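Local atomic coordinates of carbonic anhydrase (Coccomyxa sp. PA, PDB entry 3UCJ), a protein that probably catalyses the reversible hydration of carbon dioxide to hydrogencarbonate as a beta-class carbonic anhydrase with one zinc ion per subunit. Residues 75-80 / 167-172; 153-158 / 196-201; 28-33 / 59-64; 138-143 / 211-216; 55-60 / 186-191. One frame throughout, in Å; residues are numbered along the deposited sequence.

Interaction 1: residues 75-80 / 167-172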
# COMPACT_ATOMS: atom_id res chain seq x y z
N VAL A 75 11.71 -2.55 -5.17
CA VAL A 75 11.10 -1.39 -5.88
C VAL A 75 9.84 -1.89 -6.55
O VAL A 75 9.88 -2.74 -7.47
CB VAL A 75 12.10 -0.90 -6.98
CG1 VAL A 75 11.47 0.27 -7.86
CG2 VAL A 75 13.38 -0.50 -6.34
N SER A 76 8.67 -1.34 -6.16
CA SER A 76 7.49 -1.69 -6.83
C SER A 76 6.73 -0.39 -7.17
O SER A 76 6.69 0.51 -6.34
CB SER A 76 6.55 -2.43 -5.80
OG SER A 76 5.26 -2.60 -6.39
N ASN A 77 6.05 -0.40 -8.33
CA ASN A 77 5.21 0.76 -8.77
C ASN A 77 4.07 0.97 -7.81
O ASN A 77 3.55 2.12 -7.67
CB ASN A 77 4.57 0.43 -10.09
CG ASN A 77 5.58 0.43 -11.30
OD1 ASN A 77 6.71 0.94 -11.22
ND2 ASN A 77 5.12 -0.15 -12.38
N LYS A 78 3.75 -0.11 -7.05
CA LYS A 78 2.64 0.03 -6.11
C LYS A 78 3.04 0.31 -4.71
O LYS A 78 2.20 0.23 -3.81
CB LYS A 78 1.75 -1.21 -6.25
CG LYS A 78 1.07 -1.20 -7.64
CD LYS A 78 0.35 -2.48 -8.07
CE LYS A 78 -0.95 -2.75 -7.17
NZ LYS A 78 -1.92 -3.74 -7.87
N ASP A 79 4.30 0.65 -4.46
CA ASP A 79 4.74 1.05 -3.15
C ASP A 79 5.00 2.54 -3.17
O ASP A 79 6.07 2.94 -3.72
CB ASP A 79 6.13 0.39 -2.84
CG ASP A 79 6.78 0.98 -1.57
OD1 ASP A 79 6.04 1.50 -0.70
OD2 ASP A 79 8.00 0.76 -1.38
N LEU A 80 4.02 3.28 -2.59
CA LEU A 80 4.11 4.76 -2.50
C LEU A 80 5.31 5.27 -1.73
O LEU A 80 5.74 6.40 -1.92
CB LEU A 80 2.81 5.39 -2.02
CG LEU A 80 1.61 5.05 -2.91
CD1 LEU A 80 0.31 5.72 -2.23
CD2 LEU A 80 1.87 5.59 -4.39
N ALA A 167 11.68 0.46 -15.63
CA ALA A 167 10.32 0.37 -16.10
C ALA A 167 9.32 1.25 -15.33
O ALA A 167 8.14 1.30 -15.69
CB ALA A 167 9.84 -1.10 -15.95
N SER A 168 9.79 1.94 -14.32
CA SER A 168 8.91 2.73 -13.51
C SER A 168 8.33 3.87 -14.30
O SER A 168 9.02 4.41 -15.19
CB SER A 168 9.56 3.28 -12.29
OG SER A 168 10.65 4.24 -12.52
N PRO A 169 7.10 4.27 -13.96
CA PRO A 169 6.52 5.40 -14.74
C PRO A 169 7.37 6.63 -14.60
O PRO A 169 7.45 7.41 -15.58
CB PRO A 169 5.12 5.60 -14.11
CG PRO A 169 4.75 4.19 -13.60
CD PRO A 169 6.10 3.65 -13.08
N ILE A 170 8.01 6.84 -13.47
CA ILE A 170 8.79 8.01 -13.17
C ILE A 170 10.01 8.02 -14.12
O ILE A 170 10.27 9.04 -14.75
CB ILE A 170 9.34 8.00 -11.70
CG1 ILE A 170 8.19 8.01 -10.61
CG2 ILE A 170 10.39 9.13 -11.51
CD1 ILE A 170 7.04 8.85 -10.90
N VAL A 171 10.77 6.91 -14.14
CA VAL A 171 12.00 6.87 -14.99
C VAL A 171 11.66 6.92 -16.48
O VAL A 171 12.41 7.58 -17.28
CB VAL A 171 12.87 5.65 -14.63
CG1 VAL A 171 13.97 5.46 -15.67
CG2 VAL A 171 13.46 5.84 -13.30
N GLN A 172 10.57 6.25 -16.84
CA GLN A 172 10.13 6.14 -18.21
C GLN A 172 9.69 7.55 -18.68
O GLN A 172 10.06 7.96 -19.80
CB GLN A 172 9.01 5.17 -18.41
CG GLN A 172 9.49 3.69 -18.51
CD GLN A 172 10.34 3.48 -19.78
OE1 GLN A 172 9.93 3.93 -20.89
NE2 GLN A 172 11.49 2.82 -19.64
O HOH W 1 6.29 -0.89 -15.42

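Interaction 2: residues 153-158 / 196-201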
# COMPACT_ATOMS: atom_id res chain seq x y z
N MET A 153 20.51 -15.43 -5.40
CA MET A 153 19.26 -14.75 -5.15
C MET A 153 19.48 -13.25 -4.99
O MET A 153 18.77 -12.47 -5.53
CB MET A 153 18.57 -15.34 -3.95
CG MET A 153 17.18 -14.81 -3.71
SD MET A 153 15.98 -15.40 -4.86
CE MET A 153 15.71 -14.01 -5.92
N VAL A 154 20.48 -12.88 -4.22
CA VAL A 154 20.84 -11.49 -4.06
C VAL A 154 21.08 -10.81 -5.40
O VAL A 154 20.54 -9.79 -5.69
CB VAL A 154 22.07 -11.34 -3.14
CG1 VAL A 154 22.61 -9.97 -3.20
CG2 VAL A 154 21.69 -11.66 -1.74
N GLU A 155 21.86 -11.44 -6.25
CA GLU A 155 22.16 -10.93 -7.55
C GLU A 155 20.96 -10.82 -8.47
O GLU A 155 20.80 -9.85 -9.16
CB GLU A 155 23.26 -11.76 -8.20
CG GLU A 155 24.57 -11.68 -7.50
CD GLU A 155 25.53 -12.81 -7.84
OE1 GLU A 155 26.54 -12.93 -7.16
OE2 GLU A 155 25.26 -13.56 -8.78
N LEU A 156 20.14 -11.84 -8.50
CA LEU A 156 18.96 -11.83 -9.34
C LEU A 156 18.01 -10.74 -8.87
O LEU A 156 17.34 -10.11 -9.71
CB LEU A 156 18.22 -13.18 -9.26
CG LEU A 156 18.96 -14.28 -10.10
CD1 LEU A 156 18.39 -15.67 -9.69
CD2 LEU A 156 18.93 -13.97 -11.58
N ASN A 157 17.97 -10.57 -7.56
CA ASN A 157 17.09 -9.54 -6.98
C ASN A 157 17.58 -8.15 -7.45
O ASN A 157 16.77 -7.31 -7.96
CB ASN A 157 17.03 -9.66 -5.48
CG ASN A 157 15.96 -8.69 -4.89
OD1 ASN A 157 14.82 -8.66 -5.36
ND2 ASN A 157 16.39 -7.87 -3.95
N VAL A 158 18.88 -7.90 -7.32
CA VAL A 158 19.41 -6.62 -7.90
C VAL A 158 18.95 -6.43 -9.35
O VAL A 158 18.44 -5.35 -9.76
CB VAL A 158 20.98 -6.51 -7.79
CG1 VAL A 158 21.47 -5.21 -8.52
CG2 VAL A 158 21.39 -6.48 -6.32
N LYS A 196 30.64 -4.05 -5.59
CA LYS A 196 30.89 -4.51 -6.96
C LYS A 196 29.78 -4.08 -7.94
O LYS A 196 28.60 -4.04 -7.58
CB LYS A 196 31.12 -6.04 -6.94
CG LYS A 196 30.94 -6.81 -8.22
CD LYS A 196 31.31 -8.35 -7.96
CE LYS A 196 30.29 -9.02 -7.03
NZ LYS A 196 30.50 -10.50 -6.75
N GLU A 197 30.17 -3.74 -9.16
CA GLU A 197 29.23 -3.42 -10.20
C GLU A 197 28.69 -4.67 -10.90
O GLU A 197 29.42 -5.36 -11.65
CB GLU A 197 29.83 -2.40 -11.19
CG GLU A 197 28.93 -1.92 -12.33
CD GLU A 197 29.64 -0.92 -13.24
OE1 GLU A 197 30.84 -1.15 -13.50
OE2 GLU A 197 29.07 0.10 -13.68
N LEU A 198 27.40 -4.96 -10.69
CA LEU A 198 26.75 -6.09 -11.36
C LEU A 198 26.25 -5.80 -12.73
O LEU A 198 26.26 -6.69 -13.60
CB LEU A 198 25.54 -6.55 -10.55
CG LEU A 198 25.53 -7.82 -9.74
CD1 LEU A 198 26.95 -8.45 -9.31
CD2 LEU A 198 24.48 -7.74 -8.56
N ILE A 199 25.71 -4.61 -12.95
CA ILE A 199 25.23 -4.26 -14.25
C ILE A 199 25.80 -2.89 -14.62
O ILE A 199 25.79 -1.98 -13.79
CB ILE A 199 23.67 -4.18 -14.32
CG1 ILE A 199 23.00 -5.43 -13.69
CG2 ILE A 199 23.26 -3.96 -15.76
CD1 ILE A 199 21.49 -5.24 -13.58
N LYS A 200 26.25 -2.74 -15.89
CA LYS A 200 26.94 -1.51 -16.26
C LYS A 200 25.85 -0.43 -16.34
O LYS A 200 24.64 -0.75 -16.26
CB LYS A 200 27.69 -1.69 -17.60
CG LYS A 200 29.15 -2.12 -17.39
CD LYS A 200 29.24 -3.63 -17.27
CE LYS A 200 29.37 -4.36 -18.68
NZ LYS A 200 30.75 -5.02 -18.88
N PRO A 201 26.25 0.85 -16.48
CA PRO A 201 25.24 1.90 -16.46
C PRO A 201 24.20 1.76 -17.55
O PRO A 201 24.55 1.37 -18.70
CB PRO A 201 26.08 3.17 -16.67
CG PRO A 201 27.41 2.84 -16.04
CD PRO A 201 27.63 1.42 -16.44

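Interaction 3: residues 28-33 / 59-64. With PO4 (phosphate ion), chain E.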
# COMPACT_ATOMS: atom_id res chain seq x y z
N SER A 28 34.69 24.57 7.28
CA SER A 28 33.68 25.40 7.97
C SER A 28 32.29 25.37 7.29
O SER A 28 31.27 25.68 7.95
CB SER A 28 34.15 26.89 8.05
OG SER A 28 34.10 27.46 6.73
N THR A 29 32.19 25.14 6.00
CA THR A 29 30.84 25.18 5.38
C THR A 29 30.25 23.76 5.17
O THR A 29 29.28 23.62 4.46
CB THR A 29 30.75 25.93 3.99
OG1 THR A 29 31.50 25.22 2.99
CG2 THR A 29 31.18 27.41 4.05
N TYR A 30 30.88 22.76 5.78
CA TYR A 30 30.47 21.31 5.63
C TYR A 30 28.95 21.16 5.83
O TYR A 30 28.27 20.53 4.97
CB TYR A 30 31.19 20.50 6.68
CG TYR A 30 31.12 19.01 6.47
CD1 TYR A 30 31.89 18.39 5.48
CD2 TYR A 30 30.29 18.21 7.30
CE1 TYR A 30 31.87 16.99 5.31
CE2 TYR A 30 30.26 16.80 7.15
CZ TYR A 30 31.03 16.20 6.16
OH TYR A 30 31.00 14.83 6.04
N PHE A 31 28.42 21.77 6.88
CA PHE A 31 26.94 21.74 7.14
C PHE A 31 26.27 23.01 6.60
O PHE A 31 25.18 22.98 5.96
CB PHE A 31 26.68 21.57 8.61
CG PHE A 31 27.26 20.31 9.19
CD1 PHE A 31 26.77 19.04 8.75
CD2 PHE A 31 28.28 20.35 10.14
CE1 PHE A 31 27.31 17.88 9.24
CE2 PHE A 31 28.84 19.17 10.68
CZ PHE A 31 28.32 17.91 10.24
N SER A 32 26.93 24.18 6.78
CA SER A 32 26.21 25.38 6.46
C SER A 32 25.81 25.42 5.03
O SER A 32 24.77 26.02 4.67
CB SER A 32 26.97 26.70 6.90
OG SER A 32 28.27 26.78 6.24
N LYS A 33 26.61 24.84 4.11
CA LYS A 33 26.20 25.02 2.73
C LYS A 33 24.90 24.24 2.36
O LYS A 33 24.28 24.51 1.32
CB LYS A 33 27.28 24.58 1.74
CG LYS A 33 27.67 23.16 1.94
CD LYS A 33 28.75 22.69 1.00
CE LYS A 33 29.37 21.46 1.61
NZ LYS A 33 30.38 21.05 0.69
N ASN A 59 31.85 7.12 1.17
CA ASN A 59 32.53 8.35 1.69
C ASN A 59 31.92 9.64 1.19
O ASN A 59 32.63 10.54 0.66
CB ASN A 59 34.02 8.31 1.26
CG ASN A 59 34.93 9.17 2.18
OD1 ASN A 59 34.65 9.43 3.36
ND2 ASN A 59 36.07 9.59 1.61
N MET A 60 30.60 9.74 1.30
CA MET A 60 29.85 10.92 0.86
C MET A 60 29.52 11.82 2.00
O MET A 60 29.32 11.35 3.16
CB MET A 60 28.57 10.52 0.18
CG MET A 60 28.89 9.99 -1.18
SD MET A 60 27.39 9.31 -1.88
CE MET A 60 27.78 9.30 -3.62
N ALA A 61 29.47 13.12 1.70
CA ALA A 61 29.23 14.09 2.76
C ALA A 61 27.73 14.41 2.72
O ALA A 61 27.06 14.07 1.74
CB ALA A 61 30.09 15.37 2.52
N PRO A 62 27.20 15.10 3.74
CA PRO A 62 25.77 15.47 3.60
C PRO A 62 25.36 16.20 2.29
O PRO A 62 26.10 17.11 1.81
CB PRO A 62 25.53 16.36 4.83
CG PRO A 62 26.49 15.81 5.88
CD PRO A 62 27.73 15.40 5.09
N GLY A 63 24.24 15.85 1.68
CA GLY A 63 23.83 16.58 0.46
C GLY A 63 24.16 15.89 -0.86
O GLY A 63 23.80 16.39 -1.95
N GLU A 64 24.83 14.72 -0.80
CA GLU A 64 25.19 14.01 -2.01
C GLU A 64 24.32 12.82 -2.43
O GLU A 64 24.24 12.50 -3.63
CB GLU A 64 26.61 13.47 -1.86
CG GLU A 64 27.65 14.60 -1.69
CD GLU A 64 29.03 14.02 -1.89
OE1 GLU A 64 29.86 14.12 -0.99
OE2 GLU A 64 29.27 13.38 -2.95
P PO4 E . 30.97 21.81 -2.81
O1 PO4 E . 31.89 22.01 -1.67
O2 PO4 E . 30.16 23.06 -3.09
O3 PO4 E . 31.71 21.41 -4.07
O4 PO4 E . 30.03 20.72 -2.43
O HOH W 2 28.68 18.40 3.22

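Interaction 4: residues 138-143 / 211-216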
# COMPACT_ATOMS: atom_id res chain seq x y z
N ALA A 138 14.03 -20.71 -11.34
CA ALA A 138 14.31 -22.05 -10.89
C ALA A 138 15.56 -22.61 -11.50
O ALA A 138 16.36 -23.19 -10.82
CB ALA A 138 13.16 -22.94 -11.17
N ALA A 139 15.73 -22.40 -12.79
CA ALA A 139 16.88 -22.93 -13.51
C ALA A 139 18.23 -22.40 -13.08
O ALA A 139 19.25 -23.12 -13.22
CB ALA A 139 16.70 -22.79 -15.02
N LYS A 140 18.29 -21.17 -12.51
CA LYS A 140 19.56 -20.65 -12.02
C LYS A 140 19.79 -20.96 -10.54
O LYS A 140 20.92 -20.76 -10.03
CB LYS A 140 19.61 -19.15 -12.23
CG LYS A 140 19.36 -18.71 -13.60
CD LYS A 140 19.42 -17.20 -13.59
CE LYS A 140 19.01 -16.64 -14.91
NZ LYS A 140 20.20 -16.65 -15.78
N LEU A 141 18.74 -21.38 -9.83
CA LEU A 141 18.83 -21.55 -8.38
C LEU A 141 18.88 -23.03 -7.90
O LEU A 141 19.49 -23.39 -6.83
CB LEU A 141 17.62 -20.82 -7.70
CG LEU A 141 17.78 -19.26 -7.83
CD1 LEU A 141 16.51 -18.66 -7.30
CD2 LEU A 141 18.83 -18.81 -6.91
N HIS A 142 18.15 -23.86 -8.61
CA HIS A 142 18.00 -25.27 -8.16
C HIS A 142 19.31 -26.00 -8.23
O HIS A 142 20.16 -25.70 -9.08
CB HIS A 142 16.90 -25.99 -8.92
CG HIS A 142 15.55 -25.66 -8.42
ND1 HIS A 142 14.40 -26.10 -9.03
CD2 HIS A 142 15.14 -24.91 -7.36
CE1 HIS A 142 13.34 -25.66 -8.37
NE2 HIS A 142 13.77 -24.93 -7.35
N GLY A 143 19.51 -26.91 -7.27
CA GLY A 143 20.77 -27.62 -7.21
C GLY A 143 21.98 -26.86 -6.73
O GLY A 143 23.08 -27.41 -6.75
N LEU A 211 21.79 -4.53 -21.79
CA LEU A 211 22.30 -4.97 -20.50
C LEU A 211 21.35 -5.74 -19.59
O LEU A 211 21.82 -6.39 -18.64
CB LEU A 211 22.91 -3.82 -19.67
CG LEU A 211 24.01 -3.00 -20.36
CD1 LEU A 211 24.34 -1.82 -19.44
CD2 LEU A 211 25.24 -3.88 -20.60
N LEU A 212 20.05 -5.65 -19.84
CA LEU A 212 19.06 -6.40 -19.02
C LEU A 212 18.60 -7.69 -19.71
O LEU A 212 18.30 -7.68 -20.88
CB LEU A 212 17.83 -5.49 -18.70
CG LEU A 212 18.13 -4.24 -17.86
CD1 LEU A 212 16.85 -3.41 -17.71
CD2 LEU A 212 18.70 -4.72 -16.49
N ARG A 213 18.53 -8.78 -18.97
CA ARG A 213 18.04 -10.07 -19.48
C ARG A 213 16.60 -9.94 -19.93
O ARG A 213 16.25 -10.26 -21.07
CB ARG A 213 18.06 -11.11 -18.36
CG ARG A 213 19.35 -11.95 -18.17
CD ARG A 213 18.98 -13.40 -17.67
NE ARG A 213 18.08 -14.11 -18.63
CZ ARG A 213 18.25 -15.36 -19.10
NH1 ARG A 213 19.29 -16.10 -18.71
NH2 ARG A 213 17.40 -15.89 -19.97
N ALA A 214 15.73 -9.48 -19.01
CA ALA A 214 14.34 -9.21 -19.36
C ALA A 214 14.23 -8.08 -20.42
O ALA A 214 15.06 -7.19 -20.46
CB ALA A 214 13.53 -8.86 -18.10
N ASP A 215 13.20 -8.15 -21.25
CA ASP A 215 13.02 -7.26 -22.39
C ASP A 215 12.20 -6.01 -22.03
O ASP A 215 10.94 -6.02 -22.04
CB ASP A 215 12.32 -8.07 -23.52
CG ASP A 215 12.24 -7.33 -24.88
OD1 ASP A 215 11.90 -8.06 -25.87
OD2 ASP A 215 12.38 -6.08 -25.00
N LEU A 216 12.92 -4.95 -21.72
CA LEU A 216 12.28 -3.68 -21.35
C LEU A 216 11.49 -3.10 -22.49
O LEU A 216 10.40 -2.52 -22.31
CB LEU A 216 13.29 -2.67 -20.79
CG LEU A 216 12.79 -1.33 -20.18
CD1 LEU A 216 11.68 -1.60 -19.03
CD2 LEU A 216 13.92 -0.44 -19.66

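Interaction 5: residues 55-60 / 186-191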
# COMPACT_ATOMS: atom_id res chain seq x y z
N ALA A 55 26.02 6.45 2.65
CA ALA A 55 26.93 7.63 2.68
C ALA A 55 28.32 7.27 3.25
O ALA A 55 29.34 7.68 2.68
CB ALA A 55 26.30 8.86 3.39
N GLN A 56 28.36 6.51 4.33
CA GLN A 56 29.63 5.92 4.83
C GLN A 56 30.35 5.14 3.73
O GLN A 56 31.50 5.49 3.37
CB GLN A 56 29.41 5.00 6.04
CG GLN A 56 28.69 5.70 7.17
CD GLN A 56 29.08 5.15 8.53
OE1 GLN A 56 29.12 3.90 8.75
NE2 GLN A 56 29.41 6.07 9.45
N LEU A 57 29.69 4.14 3.14
CA LEU A 57 30.46 3.25 2.25
C LEU A 57 30.96 3.92 0.98
O LEU A 57 31.95 3.46 0.37
CB LEU A 57 29.73 1.95 1.94
CG LEU A 57 28.53 2.03 1.01
CD1 LEU A 57 29.00 1.69 -0.34
CD2 LEU A 57 27.44 1.02 1.51
N PHE A 58 30.31 4.99 0.56
CA PHE A 58 30.81 5.72 -0.56
C PHE A 58 31.61 6.95 -0.13
O PHE A 58 31.94 7.77 -1.02
CB PHE A 58 29.68 6.18 -1.51
CG PHE A 58 29.04 5.06 -2.28
CD1 PHE A 58 27.66 4.79 -2.16
CD2 PHE A 58 29.82 4.26 -3.12
CE1 PHE A 58 27.09 3.74 -2.89
CE2 PHE A 58 29.24 3.18 -3.84
CZ PHE A 58 27.88 2.92 -3.69
N ASN A 59 31.85 7.12 1.17
CA ASN A 59 32.53 8.35 1.69
C ASN A 59 31.92 9.64 1.19
O ASN A 59 32.63 10.54 0.66
CB ASN A 59 34.02 8.31 1.26
CG ASN A 59 34.93 9.17 2.18
OD1 ASN A 59 34.65 9.43 3.36
ND2 ASN A 59 36.07 9.59 1.61
N MET A 60 30.60 9.74 1.30
CA MET A 60 29.85 10.92 0.86
C MET A 60 29.52 11.82 2.00
O MET A 60 29.32 11.35 3.16
CB MET A 60 28.57 10.52 0.18
CG MET A 60 28.89 9.99 -1.18
SD MET A 60 27.39 9.31 -1.88
CE MET A 60 27.78 9.30 -3.62
N ILE A 186 24.25 -2.53 -8.42
CA ILE A 186 25.45 -2.81 -7.65
C ILE A 186 25.15 -3.71 -6.46
O ILE A 186 23.94 -3.93 -6.07
CB ILE A 186 26.12 -1.51 -7.16
CG1 ILE A 186 25.11 -0.64 -6.35
CG2 ILE A 186 26.60 -0.70 -8.30
CD1 ILE A 186 25.81 0.53 -5.53
N VAL A 187 26.20 -4.28 -5.87
CA VAL A 187 26.02 -5.18 -4.74
C VAL A 187 27.15 -4.94 -3.71
O VAL A 187 28.29 -4.62 -4.11
CB VAL A 187 25.96 -6.66 -5.23
CG1 VAL A 187 27.33 -7.08 -5.87
CG2 VAL A 187 25.60 -7.53 -4.08
N TYR A 188 26.85 -4.98 -2.42
CA TYR A 188 27.81 -4.76 -1.38
C TYR A 188 28.08 -6.02 -0.56
O TYR A 188 27.16 -6.78 -0.28
CB TYR A 188 27.24 -3.68 -0.48
CG TYR A 188 27.99 -3.32 0.74
CD1 TYR A 188 29.11 -2.48 0.67
CD2 TYR A 188 27.59 -3.78 1.98
CE1 TYR A 188 29.78 -2.09 1.76
CE2 TYR A 188 28.27 -3.40 3.12
CZ TYR A 188 29.39 -2.54 2.98
OH TYR A 188 30.06 -2.14 4.06
N THR A 189 29.31 -6.18 -0.09
CA THR A 189 29.67 -7.33 0.80
C THR A 189 29.90 -6.86 2.23
O THR A 189 30.86 -6.14 2.48
CB THR A 189 30.91 -8.08 0.26
OG1 THR A 189 30.61 -8.48 -1.08
CG2 THR A 189 31.18 -9.32 1.13
N PRO A 190 28.96 -7.15 3.16
CA PRO A 190 29.11 -6.58 4.46
C PRO A 190 30.47 -6.95 5.06
O PRO A 190 31.06 -6.14 5.79
CB PRO A 190 27.98 -7.26 5.28
CG PRO A 190 26.91 -7.47 4.26
CD PRO A 190 27.63 -7.80 2.98
N GLY A 191 30.95 -8.17 4.79
CA GLY A 191 32.13 -8.69 5.48
C GLY A 191 33.45 -8.15 4.94
O GLY A 191 34.48 -8.41 5.56

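Interaction 1: residues 75-80 / 167-172
Asn77 sets its CG anti to its own carbonyl carbon (chi1 -72°), a swing that carries the amide over to Ser168 and Pro169, where OD1 does the touching. Asn77 OD1 lies 3.3 Å from Pro169 CD and 3.6 Å from Ser168 CA, so the oxygen meets carbon, and no hydrogen bond joins 75-80 directly to 167-172. The other end of the amide is better employed: Asn77 ND2 bonds to Ser128 OG of the second subunit and, weakly at 3.3 Å, to a water that donates to Ala167 O. Ser168 is the N-cap of helix 169-176; its OG, at chi1 64°, accepts from Val171 N at 3.1 Å and is also bonded to Val165 O. Across from it, Asn77 rides on a type I turn from Ser76 to Asp79, closed by Asp79 N to Ser76 O at 3.0 Å and reinforced by an ST turn in which Ser76 OG takes the N-H of Lys78. With an alanine at Asn77, Ser128 of the second subunit would probably lose this mate and Ala167 O its water bridge. The turn leads straight into helix 80-92, where the Asp79 carboxylate caps the N-H groups of Asn81 and Cys82.

Interaction 2: residues 153-158 / 196-201
Leu198 pushes one methyl, CD2, against two residues on the same flank of a helix, Glu155 and Val158, which stand three positions apart. At Val158 the methyl sits against the branch point: Leu198 CD2 is 3.8 Å from Val158 CB, and CG1 and CG2 of that valine lie hardly farther away, at 3.9 and 4.0 Å from the same methyl. With CG1 anti to the backbone N (chi1 176°), the valine turns CB and both its methyls to Leu198, while the two side chains run obliquely to one another. Glu155 is met differently. Its extended chain crosses the leucine at about a right angle, and only its CA and CG take part, each 4.1 Å from Leu198 CD2.

Leu198 is modelled with torsions away from staggered values (chi1 -106°, chi2 21°), which may mean strain or an uncertain fit. Beyond the apolar patch, the carboxylate of Glu155 is turned to Tyr104, whose OH is bonded to Glu155 OE1 and also to Lys196 NZ. The two charged atoms, Glu155 OE1 and Lys196 NZ, remain 4.7 Å apart, so the tyrosine hydroxyl links them where no direct salt bridge forms.

The contact lays helix 146-167 against strand 194-202, the outermost on its side of the sheet within the chain, just where that strand turns a corner at 198 and 199. Leu198 also rests on Val187 of the adjoining strand 182-189, and Val154, a turn back from Val158, touches both that same Val187 and Cys109 of helix 107-114.

Interaction 3: residues 28-33 / 59-64
The Tyr30 ring presents its phenol end to Ala61 and Pro62, Ala61 CB near CE1 and Pro62 CD near CE2, both obliquely and from the side of the ring plane on which a water sits over the ring centre. Tyr30 CE1 is 3.7 Å from Ala61 CB, and Tyr30 OH is 3.5 Å from Pro62 CD. Phe31 CZ lies in the plane of the tyrosine ring, at its edge. Tyr30 in turn directs its CD2 rim at the face of Phe31, CD2 standing 3.5 Å above the Phe31 plane, over its centre. Phe31 adds a looser touch of its own, CE1 to Pro62 CG at 4.0 Å.

Tyr30 reaches the proline because its CG is anti to the backbone N (chi1 -167°). The water over its ring bridges the backbones, donating to Tyr30 O at 2.8 Å and to Pro62 O at 3.2 Å. Pro62 belongs to a type II turn from Ala61 to Glu64, with Gly63 at a positive phi (99°) that calls for glycine. The closing bond of that turn is weak, but Glu64 OE1 folds back to accept from Ala61 N at 2.9 Å, above the carboxylate plane.

Behind the aromatic pair is helix 10-26, where Trp19 meets Phe31 edge-to-face and Cys23 touches both rings. A serine in place of Tyr30 would probably open a gap beside Ala61 CB and Pro62 CD and take the ring rim from the Phe31 face. On the outer side, Lys33 NZ bonds two oxygens of a phosphate ion, probably from the crystallisation liquor; the nearer oxygen is O1, 3.0 Å from Lys33 NZ.

Interaction 4: residues 138-143 / 211-216
Lys140 and Arg213 reach for each other from opposite directions and meet near their ends. The tight spot is a single pair, Lys140 NZ and Arg213 NH1, 3.1 Å apart; both are donors, so this is no hydrogen bond but a close approach of two groups that normally both carry positive charge, and so short a donor-donor distance should be read with reserve. Around it the packing falls off at once, with Lys140 CE 3.8 Å from Arg213 NH1 and Lys140 NZ 4.0 Å from Arg213 CD. The ammonium approaches the guanidinium obliquely.

Long arms make the meeting possible. The CA atoms of Lys140 and Arg213 are 13.0 Å apart, and only about 75 Å² is buried between the segments. Lys140 runs straight to CE and then bends (chi4 -84°), whereas Arg213 bends at chi2 and at chi3 (59°). Such a pair would probably cost electrostatic energy, unless solvent or a shifted lysine ionisation eases it.

Each arm grows from a short linking element. Lys140 sits on the one-turn helix 138-141, where Ala138 O takes two N-H groups, from Leu141 at 3.1 Å and from His142 at 2.9 Å. Arg213 belongs to the loop between helices 205-211 and 216-220, the second of which is N-capped by Asp215.

The loose side is the outer surface: Arg213 is exposed, and both residues touch crystal neighbours, so their pose may partly reflect the lattice. Inward, things are firmer. The aliphatic part of Lys140 lies on Leu156 and Arg213 N is bonded to Glu159 OE2, both partners on helix 146-167. Separately, at the subunit interface, the His142 ring meets Phe222 of the second subunit.

Interaction 5: residues 55-60 / 186-191
Leu57 and Tyr188 lie where the backbones come nearest, their CA atoms 9.2 Å apart, so the space between is bridged wholly by side chains. Helix 54-57 has just ended here in a Schellman motif: Met60 N bonds to Ala55 O and Asn59 N to Gln56 O, each at 2.8 Å, and Asn59 is the C-prime residue with positive phi (51°). Facing it is strand 182-189, paired with 97-103 on one side and 194-202 on the other; its alternation turns Ile186 and Tyr188 towards the helix end.

Leu57 spreads its two methyls over two rings. CD2 lies over a face of Tyr188, offset toward the rim, in a CH-pi contact 4.2 Å from the ring centroid and 22° off the normal. The other methyl, Leu57 CD1, stands 3.6 Å above the Phe58 ring, over its centre. A chi1 of 72°, with CG between N and the carbonyl carbon, puts the branch there. Phe58 in turn points its rim at the strand, CZ meeting Ile186 CD1 at 3.7 Å, near the ring plane.

Trp19 of the fourth subunit packs on Leu57, and Leu12 of that subunit on Phe58. With no hydrogen bond or other directional polar link between the segments, the contact rests on dispersion and CH-pi packing, and it places Tyr188 against His103, a zinc ligand.

Interactions 2 and 5 are the closest to the zinc: the side chain of Tyr188 lies about 9 Å from the metal and that of Val158 about 10 Å. They share the sheet, strands 182-189 and 194-202 being neighbours, and touch through Lys196 N and Val187 O at 2.8 Å, a probable hydrogen bond; their centres are 14 Å apart. Interaction 4 closes a loop round interaction 2, its centre 12 Å away, and Lys140 CD meets Leu156 CD2 at 3.8 Å. Interaction 4 also meets interaction 1, where Leu216 packs on Ala167. Interaction 3 shares Asn59 and Met60 with interaction 5, but lies farther out; the side chain of Pro62 is still about 12 Å from a bound acetazolamide.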